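Local coordinates for mandelate racemase/muconate lactonizing enzyme family protein (Azoarcus sp., PDB 2QDE), which belongs to the enolase superfamily, joining an N-terminal capping domain to a TIM-barrel-like domain that holds a barium ion in the model, at residues 110-115 with 121-126; 346-351 with 358-363. All coordinates share one frame; numbering follows the deposited sequence.

Contact 1 (110-115 with 121-126)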
# COMPACT_ATOMS: atom_id res chain seq x y z
N ALA A 110 19.87 -12.25 36.69
CA ALA A 110 20.95 -12.74 37.55
C ALA A 110 22.32 -12.39 36.99
O ALA A 110 23.28 -12.23 37.74
CB ALA A 110 20.83 -14.26 37.75
N LEU A 111 22.43 -12.28 35.67
CA LEU A 111 23.71 -11.92 35.08
C LEU A 111 24.04 -10.47 35.44
O LEU A 111 25.16 -10.17 35.85
CB LEU A 111 23.67 -12.11 33.55
CG LEU A 111 23.81 -13.56 33.05
CD1 LEU A 111 23.44 -13.65 31.58
CD2 LEU A 111 25.24 -14.04 33.28
N HIS A 112 23.06 -9.59 35.29
CA HIS A 112 23.27 -8.18 35.62
C HIS A 112 23.58 -8.01 37.10
O HIS A 112 24.41 -7.18 37.48
CB HIS A 112 22.03 -7.33 35.28
CG HIS A 112 21.91 -6.99 33.83
ND1 HIS A 112 21.37 -7.86 32.90
CD2 HIS A 112 22.27 -5.88 33.14
CE1 HIS A 112 21.40 -7.29 31.71
NE2 HIS A 112 21.94 -6.09 31.82
N ASP A 113 22.91 -8.79 37.94
CA ASP A 113 23.14 -8.72 39.38
C ASP A 113 24.59 -9.11 39.67
O ASP A 113 25.31 -8.41 40.38
CB ASP A 113 22.19 -9.65 40.13
CG ASP A 113 22.40 -9.62 41.63
OD1 ASP A 113 22.33 -8.53 42.22
OD2 ASP A 113 22.65 -10.70 42.21
N LEU A 114 25.01 -10.23 39.10
CA LEU A 114 26.36 -10.73 39.29
C LEU A 114 27.43 -9.78 38.75
O LEU A 114 28.48 -9.60 39.36
CB LEU A 114 26.50 -12.11 38.64
CG LEU A 114 27.82 -12.87 38.80
CD1 LEU A 114 28.25 -12.89 40.26
CD2 LEU A 114 27.63 -14.29 38.27
N VAL A 115 27.16 -9.16 37.60
CA VAL A 115 28.12 -8.23 37.01
C VAL A 115 28.22 -7.00 37.90
O VAL A 115 29.31 -6.50 38.18
CB VAL A 115 27.72 -7.83 35.57
CG1 VAL A 115 28.62 -6.72 35.05
CG2 VAL A 115 27.82 -9.04 34.67
N VAL A 121 28.82 -1.91 41.49
CA VAL A 121 27.89 -0.86 41.13
C VAL A 121 26.46 -1.39 40.99
O VAL A 121 26.26 -2.57 40.71
CB VAL A 121 28.28 -0.21 39.78
CG1 VAL A 121 29.72 0.28 39.84
CG2 VAL A 121 28.13 -1.24 38.65
N PRO A 122 25.46 -0.52 41.19
CA PRO A 122 24.06 -0.92 41.07
C PRO A 122 23.77 -1.20 39.60
O PRO A 122 24.43 -0.65 38.71
CB PRO A 122 23.30 0.31 41.57
CG PRO A 122 24.28 0.99 42.47
CD PRO A 122 25.57 0.85 41.71
N VAL A 123 22.77 -2.03 39.33
CA VAL A 123 22.45 -2.35 37.95
C VAL A 123 22.13 -1.14 37.07
O VAL A 123 22.49 -1.12 35.90
CB VAL A 123 21.29 -3.37 37.87
CG1 VAL A 123 20.79 -3.48 36.45
CG2 VAL A 123 21.78 -4.74 38.35
N TYR A 124 21.48 -0.12 37.64
CA TYR A 124 21.14 1.04 36.82
C TYR A 124 22.37 1.70 36.20
O TYR A 124 22.26 2.36 35.16
CB TYR A 124 20.31 2.07 37.59
CG TYR A 124 20.90 2.60 38.88
CD1 TYR A 124 22.03 3.42 38.87
CD2 TYR A 124 20.29 2.33 40.10
CE1 TYR A 124 22.54 3.96 40.06
CE2 TYR A 124 20.80 2.86 41.30
CZ TYR A 124 21.92 3.67 41.26
OH TYR A 124 22.40 4.19 42.45
N GLN A 125 23.53 1.50 36.81
CA GLN A 125 24.77 2.06 36.27
C GLN A 125 25.14 1.29 35.00
O GLN A 125 25.81 1.83 34.11
CB GLN A 125 25.92 1.94 37.28
CG GLN A 125 25.75 2.78 38.53
CD GLN A 125 25.73 4.27 38.23
OE1 GLN A 125 24.93 4.75 37.43
NE2 GLN A 125 26.63 5.01 38.89
N LEU A 126 24.72 0.03 34.93
CA LEU A 126 24.99 -0.80 33.77
C LEU A 126 23.98 -0.53 32.66
O LEU A 126 24.23 -0.85 31.51
CB LEU A 126 24.89 -2.29 34.13
CG LEU A 126 25.80 -2.88 35.22
CD1 LEU A 126 25.53 -4.37 35.32
CD2 LEU A 126 27.26 -2.62 34.89
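L126 packs on V115 and H112, and V123 on H112, with methyls doing the touching, and the packing between the two segments is almost wholly apolar. The methyl CD1 of L126 lies 3.9 Å from CG1 of V115, the two side chains crossing at a slant. The valine methyl CG1, opposite the backbone N of V115 (chi1 172°), is turned to the leucine. CG2 of V123 comes 4.0 Å from CB of H112, close to the root of the imidazole, while CD1 of L126 stands 4.2 Å from CD2 of the H112 ring and approaches it obliquely.

A second kind of contact is between methyls and backbone. The carbonyl O of H112 has V123 CG2 and L126 CD1 each at 3.7 Å. Helix 101-119 belongs to the N-terminal domain of this enolase-superfamily protein, and the chain leaving it turns back so that the short, weakly bonded helix 123-126 lies against it. Branched aliphatic residues three apart suit such a turn, since V123 and L126 both point at the longer helix.

The polar ends of H112 and D113 have partners outside the two segments. ND1 of H112 bonds to the carbonyl O of D108 one turn earlier, and D113, directed away, binds K117 and the backbone of I47 and L365.

Contact 2 (346-351 with 358-363)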
# COMPACT_ATOMS: atom_id res chain seq x y z
N ALA A 346 12.91 -10.63 50.13
CA ALA A 346 13.90 -9.58 50.00
C ALA A 346 13.96 -8.96 51.39
O ALA A 346 12.95 -8.46 51.89
CB ALA A 346 13.46 -8.52 48.99
N LEU A 347 15.12 -9.01 52.03
CA LEU A 347 15.25 -8.43 53.36
C LEU A 347 15.13 -6.92 53.26
O LEU A 347 14.70 -6.26 54.20
CB LEU A 347 16.60 -8.78 53.99
CG LEU A 347 16.82 -10.24 54.39
CD1 LEU A 347 18.28 -10.44 54.73
CD2 LEU A 347 15.94 -10.59 55.58
N ASN A 348 15.50 -6.38 52.10
CA ASN A 348 15.46 -4.94 51.87
C ASN A 348 14.66 -4.58 50.60
O ASN A 348 15.23 -4.20 49.58
CB ASN A 348 16.89 -4.40 51.78
CG ASN A 348 17.69 -5.04 50.66
OD1 ASN A 348 17.50 -6.22 50.32
ND2 ASN A 348 18.61 -4.28 50.09
N VAL A 349 13.35 -4.70 50.70
CA VAL A 349 12.45 -4.41 49.59
C VAL A 349 12.64 -2.97 49.09
O VAL A 349 12.79 -2.05 49.88
CB VAL A 349 10.97 -4.57 50.03
CG1 VAL A 349 10.05 -4.41 48.84
CG2 VAL A 349 10.77 -5.93 50.69
N PRO A 350 12.67 -2.78 47.76
CA PRO A 350 12.84 -1.42 47.24
C PRO A 350 11.78 -0.50 47.84
O PRO A 350 10.64 -0.92 48.08
CB PRO A 350 12.67 -1.60 45.74
CG PRO A 350 13.27 -2.95 45.51
CD PRO A 350 12.71 -3.77 46.66
N ARG A 351 12.16 0.76 48.08
CA ARG A 351 11.25 1.72 48.69
C ARG A 351 10.07 2.19 47.84
O ARG A 351 10.24 2.79 46.78
CB ARG A 351 12.05 2.93 49.18
CG ARG A 351 11.20 4.00 49.86
CD ARG A 351 12.01 4.76 50.89
NE ARG A 351 12.91 5.77 50.32
CZ ARG A 351 12.55 7.04 50.10
NH1 ARG A 351 11.32 7.45 50.39
NH2 ARG A 351 13.43 7.90 49.61
N TYR A 358 11.60 3.86 44.46
CA TYR A 358 12.99 4.27 44.47
C TYR A 358 13.86 3.03 44.31
O TYR A 358 13.69 2.06 45.04
CB TYR A 358 13.36 4.92 45.81
CG TYR A 358 12.61 6.18 46.13
CD1 TYR A 358 13.20 7.44 45.96
CD2 TYR A 358 11.31 6.13 46.64
CE1 TYR A 358 12.51 8.61 46.29
CE2 TYR A 358 10.62 7.29 46.97
CZ TYR A 358 11.22 8.52 46.79
OH TYR A 358 10.51 9.65 47.11
N PRO A 359 14.81 3.06 43.37
CA PRO A 359 15.67 1.89 43.19
C PRO A 359 16.70 1.79 44.32
O PRO A 359 17.22 2.80 44.78
CB PRO A 359 16.34 2.17 41.85
CG PRO A 359 16.51 3.66 41.89
CD PRO A 359 15.16 4.13 42.42
N ASN A 360 16.99 0.57 44.77
CA ASN A 360 17.99 0.40 45.82
C ASN A 360 19.32 0.82 45.21
O ASN A 360 19.48 0.77 43.98
CB ASN A 360 18.05 -1.07 46.29
CG ASN A 360 16.93 -1.42 47.26
OD1 ASN A 360 16.68 -2.60 47.54
ND2 ASN A 360 16.25 -0.41 47.78
N ASP A 361 20.28 1.22 46.03
CA ASP A 361 21.55 1.66 45.49
C ASP A 361 22.72 0.72 45.77
O ASP A 361 23.87 1.05 45.51
CB ASP A 361 21.87 3.06 46.01
CG ASP A 361 20.84 4.09 45.54
OD1 ASP A 361 20.71 4.28 44.31
OD2 ASP A 361 20.16 4.69 46.41
N GLY A 362 22.41 -0.46 46.29
CA GLY A 362 23.47 -1.42 46.55
C GLY A 362 24.01 -2.01 45.25
O GLY A 362 23.44 -1.77 44.18
N PRO A 363 25.11 -2.78 45.32
CA PRO A 363 25.70 -3.38 44.12
C PRO A 363 24.76 -4.39 43.47
O PRO A 363 23.99 -5.06 44.17
CB PRO A 363 26.96 -4.06 44.67
CG PRO A 363 27.26 -3.29 45.95
CD PRO A 363 25.89 -3.11 46.52
O HOH W 1 14.77 1.75 47.52
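A beta hairpin formed by strands 351-353 and 356-358 begins and ends here, with R351 at its start and Y358 at its end, at the edge of the sheet that includes the barrel strands. The backbone N of Y358 donates to O of R351 at 2.9 Å, in the carbonyl plane and fairly straight (N-H...O 159°). In the other direction a water takes the place of a direct bond: it accepts from N of R351 at 2.8 Å and donates to O of Y358 at 2.7 Å.

Both side chains leave the same face of this hairpin, and the guanidinium of R351 lies flat over the phenol ring, planes 17° apart. CZ of R351 sits 3.7 Å from the centroid of the Y358 ring, a cation-pi stack, with NH2 of R351 over the ring's centre. A bend at chi3 (79°) folds the arginine back over the ring. Arginine suits this exposed edge because its flat cation can cover an aromatic face while NH1 of R351 keeps a salt bridge to E353; the Y358 hydroxyl bonds to R134.

Further along, the ring of P350 crosses the N360 side chain at about a right angle. The N348 amide is held by E368 and G366.

Contact 1 is buried and contact 2 lies at the surface, and their chemistry follows: aliphatic methyls against a helix in the first, a stacked cation, a backbone bond and a bridging water in the second. They lie in different domains, 110-126 in the N-terminal one and 346-363 in the barrel-like one, with centres about 13 Å apart, and they join different elements, two helices against the ends of a hairpin. Even so they touch. OH of Y124 is 2.5 Å from OD1 of D361, a probable hydrogen bond, and P122 packs on the backbone of D361 and G362, so residues of these segments that take no part in either contact join the two parts of the chain.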